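Local coordinates for protein octopine dehydrogenase (Pecten maximus, PDB 3C7D) that catalyses the NADH-dependent reductive condensation of L-arginine with pyruvate to D-octopine, at residues 116-121 against 141-146; 208-213 against 273-278; 236-241 against 292-297; 333-338 against 353-358. All coordinates share one frame; numbering follows the deposited sequence.

Interaction 1. Residues 116-121 against 141-146; sequences PSQAGF and FETLPW. With NAD (nicotinamide-adenine-dinucleotide), chain B; PYR (pyruvic acid), chain C.
Two loop segments run close together here, with the CA atoms of Pro-116 and Thr-143 only 5.4 Å apart. A cis peptide bond precedes Pro-116, and its compact ring fits closely against the facing backbone: CG sits 3.5 Å from Thr-143 C and equally near Leu-144 N. The same ring meets Leu-144, its CD 4.0 Å from Leu-144 CD1, and also touches the nicotinamide ribose. Ser-117 is small enough for its hydroxyl to come up to the opposite chain, where OG gives a weak hydrogen bond to Phe-141 O over 3.2 Å. The strands before these loops, 111-114 and 137-141, are parallel neighbours joined through helix 121-129, a beta-alpha-beta crossover of the Rossmann-type domain that binds NAD, so both loops emerge beside the cofactor and substrate. Thr-143 and Gln-118 bind pyruvate. With OG1 anti to the backbone N (chi1 -171°), Thr-143 directs its hydroxyl at the carboxylate, donating from OG1 to pyruvate O over 2.8 Å. Gln-118, extended beyond CG, brings the end of its side chain up beside the same carboxylate. Leu-144 is branched and apolar, as suits a residue beside the nicotinamide: CB is 3.6 Å from NAD C6N, while CD2 lies 3.6 Å from NAD C7N. From elsewhere in the chain, Arg-381 donates from NH1 to Ser-117 O and Ala-119 O.

Interaction 2. Residues 208-213 against 273-278; sequences YSFVHP and KDIYQW. With PYR (pyruvic acid), chain C.
Tyr-208 meets Ile-275 with a ring face and Trp-278 with a ring edge; a tyrosine suits the place because it offers a flat face to a methyl, an edge to an indole and a hydroxyl to a carbonyl. Over one face stands Ile-275 CD1 in a CH-pi contact, 3.8 Å from the Tyr-208 ring centroid and 15° off the normal. At the ring's edge the contact is T-shaped: Tyr-208 CE2 points at the face of the Trp-278 five-membered ring, 3.8 Å from Trp-278 CG, with the planes at 73°. The apolar contacts centre on Ile-275, whose CG1 is anti to the backbone N and carries CD1 toward Val-211 CG2, 3.6 Å away, and toward Phe-210 CZ; this long branch lets one methyl touch three side chains. All this packing lies within the alpha-helical domain, pinning the turn ahead of helix 211-220 to the loop that follows helix 240-263. The polar contact across the segments is slight, a weak hydrogen bond from Tyr-208 OH to Lys-273 O. Replacing Tyr-208 with an alanine would probably open a gap beneath Ile-275 CD1 and leave the Trp-278 face without its edge partner. Toward the substrate, the active-site His-212 has its ring edge on pyruvate, NE2 donating to pyruvate O3 over 2.8 Å along an almost straight line (173°).

Interaction 3. Residues 236-241 against 292-297; sequences QGIDQA and DLYHAI
A chi1 of 170° swings the Tyr-294 ring away from its own backbone N and across from helix 293-298 to the chain at Ile-238, whose own CG1 sits between the backbone N and the carbonyl carbon (chi1 62°) and carries CD1 toward the same helix. The phenol ring meets Ile-238 O edge-on: Tyr-294 CE1 is 3.3 Å from that oxygen, which lies near the ring plane. Separately, Tyr-294 CD1 is 3.8 Å from Asp-239 O. A broad aromatic ring suits this spot because it reaches across to the backbone at Ile-238 and Asp-239. Gln-240 approaches the base of the ring, its chain bent at chi2, bringing OE1 to 3.5 Å from Tyr-294 CB, while its NE2 is weakly hydrogen-bonded to Asp-244. The junction lies in the alpha-helical domain, where the start of the long helix 240-263 meets the start of the short helix 293-298; Asp-239 and Asp-292 occupy the two N-cap positions, though OD1 of Asp-239 is hydrogen-bonded to the Thr-242 hydroxyl OG1, side chain to side chain and not as a capping bond. A serine in place of Tyr-294 would probably leave the Ile-238 carbonyl without the ring edge beside it and open a gap next to Asp-239 and Gln-240. On the apolar side, the branched chains of Ile-238 and Ile-297 meet nearly perpendicular, with Ile-238 CD1 3.9 Å from Ile-297 CD1. Within the second segment, His-295 ND1 donates to the syn lone pair of Asp-292 OD1 over 2.8 Å; the acceptor stands 29° out of the imidazole plane, and this pair ties the first turn of the helix back to its N-cap residue.

Interaction 4. Residues 333-338 against 353-358; sequences GMIVFK and KLIMWA
Met-334 and Ile-355 mark the closest backbone approach between two consecutive helices, 330-344 and 349-361, which a short loop joins into a helical hairpin of the alpha-helical domain. The two short axes pass 10.5 Å apart with their directions 141° from each other, so the helices run roughly antiparallel but well splayed. Met-334 makes its contact at two levels. Near the backbone, its CB rests 3.7 Å from Ile-355 CG1, where the two chains pass alongside, running opposite ways. Farther out, the chain bends at the sulfur (chi3 76°) and turns the methyl CE back over Ile-355 CG1, at 3.8 Å, and toward Leu-354 CB, at 4.0 Å. The flexible thioether can touch both Leu-354 and Ile-355, and it also packs on Pro-213 of helix 211-220. Ile-335 follows, pointing less directly across, but its CD1 reaches Ile-355 CG2 at 3.6 Å. Ile-355 thus spends its branches separately: CG2 on Ile-335, and CG1 with CD1 along Met-334, a division that a beta-branched residue allows. One turn of helix past Met-334 comes Lys-338. Its chain bends away at chi2, and its amino group forms a salt bridge with Asp-352; its aliphatic base stays in the apolar seam, CB lying 4.0 Å from Ile-355 CD1.

How the interactions relate
From the N terminus, interaction 1 closes first, bringing together the loops that follow two parallel strands of the NAD-binding domain, with helix 121-129 in the intervening chain. The remaining contacts lie in the alpha-helical domain. Interactions 2 and 3 cross: 236-241 falls between the segments of interaction 2, and 292-297 comes after them, so the chain through helix 240-263 lies within both closed loops; Tyr-276 packs on the start of 292-297. Interaction 4 closes last, over two helix ends and the short turn between them. Interactions 1 and 2 meet at pyruvate from the two domains. Val-336 touches Ala-119 and Gly-120, while Met-334 packs on Ser-209, Phe-210 and Pro-213, linking interaction 4 to both.

Interaction 1. Residues 116-121 against 141-146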
# COMPACT_ATOMS: atom_id res chain seq x y z
N PRO A 116 -1.32 -3.47 2.95
CA PRO A 116 -0.20 -2.82 2.25
C PRO A 116 0.55 -1.99 3.29
O PRO A 116 0.00 -1.80 4.39
CB PRO A 116 -0.92 -1.90 1.24
CG PRO A 116 -2.37 -2.28 1.28
CD PRO A 116 -2.59 -2.79 2.66
N SER A 117 1.77 -1.49 3.05
CA SER A 117 2.61 -1.50 1.83
C SER A 117 2.68 -0.13 1.18
O SER A 117 3.36 0.76 1.70
CB SER A 117 2.28 -2.60 0.82
OG SER A 117 3.24 -2.59 -0.23
N GLN A 118 2.42 -0.49 0.28
CA GLN A 118 2.40 0.11 -1.05
C GLN A 118 3.49 1.17 -1.19
O GLN A 118 4.49 0.95 -0.75
CB GLN A 118 1.03 0.72 -1.34
CG GLN A 118 -0.09 -0.30 -1.47
CD GLN A 118 -1.44 0.34 -1.73
OE1 GLN A 118 -2.45 -0.35 -1.82
NE2 GLN A 118 -1.45 1.67 -1.86
N ALA A 119 3.78 2.43 -1.70
CA ALA A 119 5.11 2.71 -2.25
C ALA A 119 6.23 3.35 -1.40
O ALA A 119 6.00 4.18 -0.59
CB ALA A 119 5.00 3.40 -3.53
N GLY A 120 7.46 2.93 -1.58
CA GLY A 120 8.55 3.41 -0.73
C GLY A 120 8.66 2.72 0.61
O GLY A 120 9.43 3.14 1.47
N PHE A 121 7.89 1.64 0.77
CA PHE A 121 7.85 0.83 1.99
C PHE A 121 9.21 0.22 2.35
O PHE A 121 9.56 0.12 3.53
CB PHE A 121 6.79 -0.28 1.84
CG PHE A 121 6.66 -1.18 3.05
CD1 PHE A 121 7.40 -2.35 3.14
CD2 PHE A 121 5.79 -0.86 4.08
CE1 PHE A 121 7.29 -3.18 4.25
CE2 PHE A 121 5.67 -1.69 5.19
CZ PHE A 121 6.42 -2.85 5.28
N PHE A 141 2.81 -6.30 -0.59
CA PHE A 141 1.59 -6.71 -1.29
C PHE A 141 0.95 -5.53 -2.00
O PHE A 141 0.97 -4.41 -1.49
CB PHE A 141 0.59 -7.33 -0.32
CG PHE A 141 0.89 -8.77 0.01
CD1 PHE A 141 1.85 -9.10 0.96
CD2 PHE A 141 0.19 -9.80 -0.62
CE1 PHE A 141 2.12 -10.43 1.27
CE2 PHE A 141 0.46 -11.13 -0.33
CZ PHE A 141 1.42 -11.44 0.62
N GLU A 142 0.38 -5.79 -3.18
CA GLU A 142 -0.14 -4.72 -4.05
C GLU A 142 -1.30 -3.93 -3.46
O GLU A 142 -1.43 -2.73 -3.72
CB GLU A 142 -0.47 -5.24 -5.45
CG GLU A 142 -1.39 -6.46 -5.51
CD GLU A 142 -1.60 -6.98 -6.92
OE1 GLU A 142 -1.47 -6.20 -7.89
OE2 GLU A 142 -1.90 -8.18 -7.07
N THR A 143 -2.14 -4.61 -2.68
CA THR A 143 -3.29 -3.99 -2.00
C THR A 143 -3.70 -4.83 -0.79
O THR A 143 -3.04 -5.81 -0.44
CB THR A 143 -4.48 -3.77 -2.98
OG1 THR A 143 -5.49 -2.98 -2.33
CG2 THR A 143 -5.08 -5.09 -3.45
N LEU A 144 -4.80 -4.45 -0.13
CA LEU A 144 -5.38 -5.28 0.92
C LEU A 144 -6.06 -6.50 0.30
O LEU A 144 -6.76 -6.37 -0.71
CB LEU A 144 -6.37 -4.49 1.78
CG LEU A 144 -6.78 -5.07 3.14
CD1 LEU A 144 -5.63 -5.00 4.13
CD2 LEU A 144 -7.99 -4.36 3.69
N PRO A 145 -5.84 -7.70 0.89
CA PRO A 145 -6.49 -8.93 0.42
C PRO A 145 -8.01 -8.83 0.30
O PRO A 145 -8.58 -9.43 -0.62
CB PRO A 145 -6.12 -9.94 1.51
CG PRO A 145 -4.84 -9.44 2.06
CD PRO A 145 -4.93 -7.95 2.02
N TRP A 146 -8.65 -8.09 1.19
CA TRP A 146 -10.11 -8.07 1.25
C TRP A 146 -10.72 -6.67 1.20
O TRP A 146 -10.10 -5.70 1.63
CB TRP A 146 -10.61 -8.76 2.54
CG TRP A 146 -9.70 -9.82 3.10
CD1 TRP A 146 -9.73 -11.16 2.83
CD2 TRP A 146 -8.64 -9.62 4.04
NE1 TRP A 146 -8.75 -11.80 3.55
CE2 TRP A 146 -8.07 -10.88 4.30
CE3 TRP A 146 -8.11 -8.49 4.69
CZ2 TRP A 146 -6.99 -11.06 5.18
CZ3 TRP A 146 -7.05 -8.66 5.57
CH2 TRP A 146 -6.50 -9.94 5.80
PA NAD B . -8.04 1.90 8.50
O1A NAD B . -8.35 3.30 8.13
O2A NAD B . -9.26 1.16 8.88
O5B NAD B . -6.99 1.88 9.73
C5B NAD B . -7.01 2.85 10.74
C4B NAD B . -5.88 2.51 11.71
O4B NAD B . -4.73 3.30 11.45
C3B NAD B . -6.24 2.76 13.16
O3B NAD B . -6.86 1.63 13.72
C2B NAD B . -4.89 3.02 13.79
O2B NAD B . -4.30 1.82 14.22
C1B NAD B . -4.06 3.62 12.66
N9A NAD B . -3.97 5.08 12.83
C8A NAD B . -4.90 6.01 12.42
N7A NAD B . -4.47 7.24 12.76
C5A NAD B . -3.28 7.12 13.38
C6A NAD B . -2.41 8.07 13.93
N6A NAD B . -2.89 9.27 14.21
N1A NAD B . -1.23 7.65 14.52
C2A NAD B . -0.91 6.31 14.57
N3A NAD B . -1.78 5.38 14.02
C4A NAD B . -2.95 5.77 13.44
O3 NAD B . -7.25 1.18 7.28
PN NAD B . -7.61 -0.29 6.72
O1N NAD B . -9.04 -0.35 6.34
O2N NAD B . -7.08 -1.31 7.65
O5D NAD B . -6.78 -0.34 5.34
C5D NAD B . -5.38 -0.21 5.30
C4D NAD B . -4.94 0.05 3.86
O4D NAD B . -5.57 -0.86 2.98
C3D NAD B . -5.30 1.46 3.40
O3D NAD B . -4.15 2.07 2.88
C2D NAD B . -6.34 1.27 2.31
O2D NAD B . -6.13 2.16 1.24
C1D NAD B . -6.15 -0.17 1.88
N1N NAD B . -7.41 -0.83 1.46
C2N NAD B . -8.51 -0.86 2.29
C3N NAD B . -9.69 -1.49 1.90
C7N NAD B . -10.64 -1.98 2.95
O7N NAD B . -11.79 -2.69 2.54
N7N NAD B . -10.39 -1.75 4.24
C4N NAD B . -9.75 -2.09 0.63
C5N NAD B . -8.64 -2.07 -0.20
C6N NAD B . -7.47 -1.43 0.23
C PYR C . -5.54 0.25 -3.80
O PYR C . -4.59 -0.54 -3.29
OXT PYR C . -6.30 0.94 -2.90
CA PYR C . -5.76 0.37 -5.23
O3 PYR C . -6.18 1.61 -5.69
CB PYR C . -5.60 -0.84 -6.20

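Interaction 2. Residues 208-213 against 273-278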
# COMPACT_ATOMS: atom_id res chain seq x y z
N TYR A 208 0.35 1.64 -9.74
CA TYR A 208 -0.34 2.63 -10.57
C TYR A 208 -0.82 3.83 -9.75
O TYR A 208 -2.02 4.12 -9.70
CB TYR A 208 -1.51 2.00 -11.34
CG TYR A 208 -1.13 1.02 -12.43
CD1 TYR A 208 -0.20 1.37 -13.42
CD2 TYR A 208 -1.72 -0.24 -12.50
CE1 TYR A 208 0.14 0.48 -14.43
CE2 TYR A 208 -1.38 -1.14 -13.51
CZ TYR A 208 -0.46 -0.77 -14.47
OH TYR A 208 -0.13 -1.65 -15.47
N SER A 209 0.13 4.51 -9.11
CA SER A 209 -0.16 5.60 -8.18
C SER A 209 -0.96 6.75 -8.79
O SER A 209 -1.72 7.43 -8.10
CB SER A 209 1.15 6.12 -7.57
OG SER A 209 1.83 5.09 -6.87
N PHE A 210 -0.79 6.94 -10.10
CA PHE A 210 -1.45 8.02 -10.83
C PHE A 210 -2.97 7.89 -10.96
O PHE A 210 -3.64 8.89 -11.20
CB PHE A 210 -0.84 8.13 -12.23
CG PHE A 210 -0.94 6.87 -13.05
CD1 PHE A 210 -2.09 6.59 -13.78
CD2 PHE A 210 0.12 5.97 -13.09
CE1 PHE A 210 -2.19 5.44 -14.53
CE2 PHE A 210 0.03 4.81 -13.84
CZ PHE A 210 -1.13 4.54 -14.56
N VAL A 211 -3.50 6.68 -10.79
CA VAL A 211 -4.92 6.37 -11.11
C VAL A 211 -5.94 7.33 -10.48
O VAL A 211 -6.67 8.02 -11.19
CB VAL A 211 -5.28 4.88 -10.80
CG1 VAL A 211 -6.78 4.64 -10.83
CG2 VAL A 211 -4.59 3.96 -11.80
N HIS A 212 -5.97 7.38 -9.15
CA HIS A 212 -6.95 8.20 -8.42
C HIS A 212 -6.72 9.71 -8.59
O HIS A 212 -7.69 10.45 -8.78
CB HIS A 212 -7.02 7.80 -6.95
CG HIS A 212 -7.21 6.33 -6.74
ND1 HIS A 212 -8.42 5.70 -6.92
CD2 HIS A 212 -6.34 5.36 -6.38
CE1 HIS A 212 -8.29 4.41 -6.68
NE2 HIS A 212 -7.03 4.18 -6.35
N PRO A 213 -5.45 10.18 -8.51
CA PRO A 213 -5.15 11.56 -8.92
C PRO A 213 -5.58 11.89 -10.36
O PRO A 213 -6.04 13.00 -10.62
CB PRO A 213 -3.63 11.64 -8.78
CG PRO A 213 -3.29 10.62 -7.77
CD PRO A 213 -4.24 9.50 -8.00
N LYS A 273 3.63 -3.43 -16.72
CA LYS A 273 2.61 -3.82 -17.68
C LYS A 273 2.01 -2.54 -18.23
O LYS A 273 2.27 -1.47 -17.70
CB LYS A 273 1.53 -4.62 -16.95
CG LYS A 273 1.43 -6.06 -17.31
CD LYS A 273 0.62 -6.77 -16.26
CE LYS A 273 1.35 -7.95 -15.60
NZ LYS A 273 1.47 -7.89 -14.09
N ASP A 274 1.19 -2.64 -19.27
CA ASP A 274 0.30 -1.52 -19.56
C ASP A 274 -0.93 -1.67 -18.68
O ASP A 274 -1.34 -2.79 -18.36
CB ASP A 274 -0.12 -1.53 -21.03
CG ASP A 274 0.80 -0.71 -21.91
OD1 ASP A 274 1.10 0.46 -21.56
OD2 ASP A 274 1.22 -1.23 -22.96
N ILE A 275 -1.52 -0.54 -18.30
CA ILE A 275 -2.71 -0.52 -17.44
C ILE A 275 -3.94 -1.15 -18.12
O ILE A 275 -4.80 -1.71 -17.45
CB ILE A 275 -3.01 0.90 -16.89
CG1 ILE A 275 -3.99 0.82 -15.72
CG2 ILE A 275 -3.49 1.84 -18.01
CD1 ILE A 275 -3.88 1.96 -14.74
N TYR A 276 -4.00 -1.05 -19.45
CA TYR A 276 -5.02 -1.74 -20.22
C TYR A 276 -4.76 -3.24 -20.20
O TYR A 276 -5.67 -4.02 -19.94
CB TYR A 276 -5.08 -1.22 -21.67
CG TYR A 276 -5.98 -2.05 -22.57
CD1 TYR A 276 -7.31 -2.29 -22.22
CD2 TYR A 276 -5.50 -2.57 -23.76
CE1 TYR A 276 -8.14 -3.06 -23.04
CE2 TYR A 276 -6.33 -3.33 -24.59
CZ TYR A 276 -7.65 -3.56 -24.22
OH TYR A 276 -8.47 -4.31 -25.03
N GLN A 277 -3.52 -3.62 -20.47
CA GLN A 277 -3.09 -5.02 -20.44
C GLN A 277 -3.24 -5.63 -19.04
O GLN A 277 -3.10 -6.85 -18.87
CB GLN A 277 -1.63 -5.10 -20.92
CG GLN A 277 -1.19 -6.46 -21.46
CD GLN A 277 0.30 -6.51 -21.74
OE1 GLN A 277 0.87 -5.59 -22.34
NE2 GLN A 277 0.95 -7.58 -21.30
N TRP A 278 -3.53 -4.79 -18.06
CA TRP A 278 -3.63 -5.19 -16.66
C TRP A 278 -5.06 -5.58 -16.25
O TRP A 278 -5.93 -4.71 -16.11
CB TRP A 278 -3.06 -4.09 -15.75
CG TRP A 278 -3.17 -4.38 -14.27
CD1 TRP A 278 -2.37 -5.22 -13.54
CD2 TRP A 278 -4.12 -3.83 -13.36
NE1 TRP A 278 -2.78 -5.23 -12.23
CE2 TRP A 278 -3.85 -4.39 -12.09
CE3 TRP A 278 -5.18 -2.93 -13.48
CZ2 TRP A 278 -4.60 -4.07 -10.95
CZ3 TRP A 278 -5.93 -2.60 -12.35
CH2 TRP A 278 -5.63 -3.17 -11.10
C PYR C . -5.54 0.25 -3.80
O PYR C . -4.59 -0.54 -3.29
OXT PYR C . -6.30 0.94 -2.90
CA PYR C . -5.76 0.37 -5.23
O3 PYR C . -6.18 1.61 -5.69
CB PYR C . -5.60 -0.84 -6.20

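Interaction 3. Residues 236-241 against 292-297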
# COMPACT_ATOMS: atom_id res chain seq x y z
N GLN A 236 -16.50 4.83 -13.49
CA GLN A 236 -17.43 4.75 -14.63
C GLN A 236 -17.77 6.11 -15.21
O GLN A 236 -18.39 6.20 -16.27
CB GLN A 236 -18.71 4.01 -14.23
CG GLN A 236 -18.51 2.54 -13.91
CD GLN A 236 -19.77 1.71 -14.14
OE1 GLN A 236 -20.77 2.19 -14.67
NE2 GLN A 236 -19.71 0.44 -13.75
N GLY A 237 -17.35 7.17 -14.53
CA GLY A 237 -17.63 8.53 -14.96
C GLY A 237 -16.45 9.23 -15.60
O GLY A 237 -16.45 10.46 -15.73
N ILE A 238 -15.44 8.47 -16.01
CA ILE A 238 -14.27 9.05 -16.67
C ILE A 238 -14.58 9.35 -18.14
O ILE A 238 -15.45 8.71 -18.74
CB ILE A 238 -13.00 8.15 -16.56
CG1 ILE A 238 -13.21 6.79 -17.23
CG2 ILE A 238 -12.55 8.02 -15.10
CD1 ILE A 238 -11.93 6.09 -17.67
N ASP A 239 -13.89 10.34 -18.70
CA ASP A 239 -14.01 10.68 -20.12
C ASP A 239 -12.90 9.99 -20.93
O ASP A 239 -12.05 9.31 -20.36
CB ASP A 239 -13.98 12.20 -20.32
CG ASP A 239 -12.87 12.88 -19.53
OD1 ASP A 239 -12.68 12.54 -18.34
OD2 ASP A 239 -12.19 13.76 -20.09
N GLN A 240 -12.94 10.16 -22.25
CA GLN A 240 -11.92 9.57 -23.12
C GLN A 240 -10.53 10.15 -22.84
O GLN A 240 -9.55 9.41 -22.77
CB GLN A 240 -12.31 9.73 -24.60
CG GLN A 240 -11.34 9.08 -25.61
CD GLN A 240 -11.22 7.56 -25.46
OE1 GLN A 240 -12.21 6.86 -25.23
NE2 GLN A 240 -10.00 7.05 -25.61
N ALA A 241 -10.46 11.47 -22.66
CA ALA A 241 -9.20 12.17 -22.40
C ALA A 241 -8.50 11.67 -21.14
O ALA A 241 -7.26 11.66 -21.07
CB ALA A 241 -9.43 13.67 -22.32
N ASP A 292 -11.18 -1.62 -25.37
CA ASP A 292 -9.97 -0.83 -25.09
C ASP A 292 -10.03 -0.28 -23.65
O ASP A 292 -11.00 -0.54 -22.94
CB ASP A 292 -9.76 0.28 -26.13
CG ASP A 292 -10.94 1.24 -26.24
OD1 ASP A 292 -12.06 0.90 -25.80
OD2 ASP A 292 -10.74 2.36 -26.77
N LEU A 293 -9.00 0.46 -23.23
CA LEU A 293 -8.91 0.92 -21.84
C LEU A 293 -10.15 1.64 -21.32
O LEU A 293 -10.70 1.26 -20.28
CB LEU A 293 -7.66 1.77 -21.60
CG LEU A 293 -7.44 2.26 -20.16
CD1 LEU A 293 -7.21 1.10 -19.18
CD2 LEU A 293 -6.29 3.25 -20.09
N TYR A 294 -10.60 2.67 -22.04
CA TYR A 294 -11.78 3.43 -21.64
C TYR A 294 -12.97 2.52 -21.32
O TYR A 294 -13.53 2.58 -20.22
CB TYR A 294 -12.18 4.44 -22.71
CG TYR A 294 -13.52 5.10 -22.46
CD1 TYR A 294 -13.66 6.11 -21.52
CD2 TYR A 294 -14.66 4.69 -23.16
CE1 TYR A 294 -14.90 6.71 -21.28
CE2 TYR A 294 -15.89 5.28 -22.94
CZ TYR A 294 -16.01 6.29 -22.00
OH TYR A 294 -17.24 6.87 -21.78
N HIS A 295 -13.33 1.68 -22.28
CA HIS A 295 -14.48 0.79 -22.14
C HIS A 295 -14.24 -0.29 -21.10
O HIS A 295 -15.18 -0.75 -20.45
CB HIS A 295 -14.86 0.18 -23.49
CG HIS A 295 -15.36 1.18 -24.48
ND1 HIS A 295 -14.52 2.02 -25.19
CD2 HIS A 295 -16.62 1.49 -24.88
CE1 HIS A 295 -15.24 2.79 -25.99
NE2 HIS A 295 -16.51 2.50 -25.81
N ALA A 296 -12.98 -0.69 -20.93
CA ALA A 296 -12.62 -1.69 -19.93
C ALA A 296 -12.87 -1.18 -18.51
O ALA A 296 -13.26 -1.94 -17.63
CB ALA A 296 -11.17 -2.12 -20.09
N ILE A 297 -12.64 0.12 -18.30
CA ILE A 297 -12.90 0.74 -17.00
C ILE A 297 -14.40 1.00 -16.81
O ILE A 297 -14.98 0.59 -15.80
CB ILE A 297 -12.08 2.06 -16.79
CG1 ILE A 297 -10.57 1.76 -16.81
CG2 ILE A 297 -12.47 2.75 -15.48
CD1 ILE A 297 -9.70 2.98 -17.04

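Interaction 4. Residues 333-338 against 353-358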
# COMPACT_ATOMS: atom_id res chain seq x y z
N GLY A 333 2.99 7.37 -2.84
CA GLY A 333 2.80 6.79 -4.17
C GLY A 333 3.53 7.52 -5.28
O GLY A 333 4.63 7.12 -5.67
N MET A 334 2.91 8.58 -5.78
CA MET A 334 3.41 9.30 -6.95
C MET A 334 4.78 9.95 -6.75
O MET A 334 5.62 9.92 -7.65
CB MET A 334 2.39 10.35 -7.42
CG MET A 334 1.13 9.75 -8.05
SD MET A 334 0.26 10.90 -9.15
CE MET A 334 1.31 10.87 -10.60
N ILE A 335 5.00 10.53 -5.57
CA ILE A 335 6.29 11.13 -5.24
C ILE A 335 7.39 10.07 -5.22
O ILE A 335 8.49 10.30 -5.71
CB ILE A 335 6.24 11.90 -3.89
CG1 ILE A 335 5.23 13.05 -3.95
CG2 ILE A 335 7.63 12.43 -3.50
CD1 ILE A 335 5.40 13.99 -5.15
N VAL A 336 7.06 8.91 -4.66
CA VAL A 336 8.00 7.79 -4.60
C VAL A 336 8.36 7.31 -6.01
O VAL A 336 9.53 7.02 -6.28
CB VAL A 336 7.44 6.61 -3.78
CG1 VAL A 336 8.55 5.60 -3.51
CG2 VAL A 336 6.83 7.09 -2.46
N PHE A 337 7.37 7.24 -6.90
CA PHE A 337 7.63 6.90 -8.29
C PHE A 337 8.39 8.01 -9.02
O PHE A 337 9.21 7.73 -9.91
CB PHE A 337 6.33 6.56 -9.03
CG PHE A 337 6.52 6.24 -10.49
CD1 PHE A 337 7.21 5.09 -10.89
CD2 PHE A 337 6.00 7.09 -11.47
CE1 PHE A 337 7.39 4.80 -12.24
CE2 PHE A 337 6.18 6.80 -12.82
CZ PHE A 337 6.87 5.66 -13.21
N LYS A 338 8.13 9.26 -8.64
CA LYS A 338 8.88 10.41 -9.18
C LYS A 338 10.34 10.37 -8.73
O LYS A 338 11.24 10.68 -9.51
CB LYS A 338 8.21 11.74 -8.82
CG LYS A 338 8.97 13.00 -9.26
CD LYS A 338 9.19 13.07 -10.77
CE LYS A 338 10.02 14.28 -11.17
NZ LYS A 338 10.28 14.31 -12.63
N LYS A 353 2.52 16.55 -14.09
CA LYS A 353 1.37 17.45 -14.15
C LYS A 353 0.31 17.08 -13.12
O LYS A 353 -0.27 17.95 -12.48
CB LYS A 353 0.78 17.49 -15.57
CG LYS A 353 -0.35 18.52 -15.77
CD LYS A 353 -0.37 19.13 -17.18
CE LYS A 353 -0.80 18.13 -18.25
NZ LYS A 353 -0.69 18.70 -19.63
N LEU A 354 0.09 15.77 -12.95
CA LEU A 354 -0.86 15.27 -11.95
C LEU A 354 -0.39 15.60 -10.54
O LEU A 354 -1.19 16.03 -9.71
CB LEU A 354 -1.06 13.76 -12.10
CG LEU A 354 -1.82 13.23 -13.32
CD1 LEU A 354 -1.82 11.71 -13.31
CD2 LEU A 354 -3.24 13.77 -13.38
N ILE A 355 0.90 15.39 -10.29
CA ILE A 355 1.49 15.69 -8.98
C ILE A 355 1.32 17.17 -8.65
O ILE A 355 0.86 17.51 -7.56
CB ILE A 355 2.98 15.25 -8.91
CG1 ILE A 355 3.07 13.72 -8.86
CG2 ILE A 355 3.67 15.85 -7.69
CD1 ILE A 355 4.44 13.15 -9.21
N MET A 356 1.65 18.04 -9.60
CA MET A 356 1.53 19.49 -9.42
C MET A 356 0.10 19.94 -9.09
O MET A 356 -0.09 20.86 -8.29
CB MET A 356 2.05 20.24 -10.65
CG MET A 356 3.57 20.19 -10.85
SD MET A 356 4.55 20.67 -9.41
CE MET A 356 4.03 22.38 -9.16
N TRP A 357 -0.89 19.29 -9.70
CA TRP A 357 -2.30 19.65 -9.49
C TRP A 357 -2.82 19.13 -8.16
O TRP A 357 -3.39 19.90 -7.38
CB TRP A 357 -3.18 19.15 -10.65
CG TRP A 357 -4.64 19.44 -10.45
CD1 TRP A 357 -5.27 20.63 -10.64
CD2 TRP A 357 -5.64 18.52 -9.99
NE1 TRP A 357 -6.61 20.51 -10.35
CE2 TRP A 357 -6.86 19.23 -9.95
CE3 TRP A 357 -5.63 17.17 -9.63
CZ2 TRP A 357 -8.06 18.63 -9.55
CZ3 TRP A 357 -6.83 16.58 -9.23
CH2 TRP A 357 -8.03 17.31 -9.20
N ALA A 358 -2.64 17.84 -7.92
CA ALA A 358 -3.10 17.19 -6.69
C ALA A 358 -2.41 17.77 -5.45
O ALA A 358 -2.97 17.77 -4.36
CB ALA A 358 -2.86 15.69 -6.77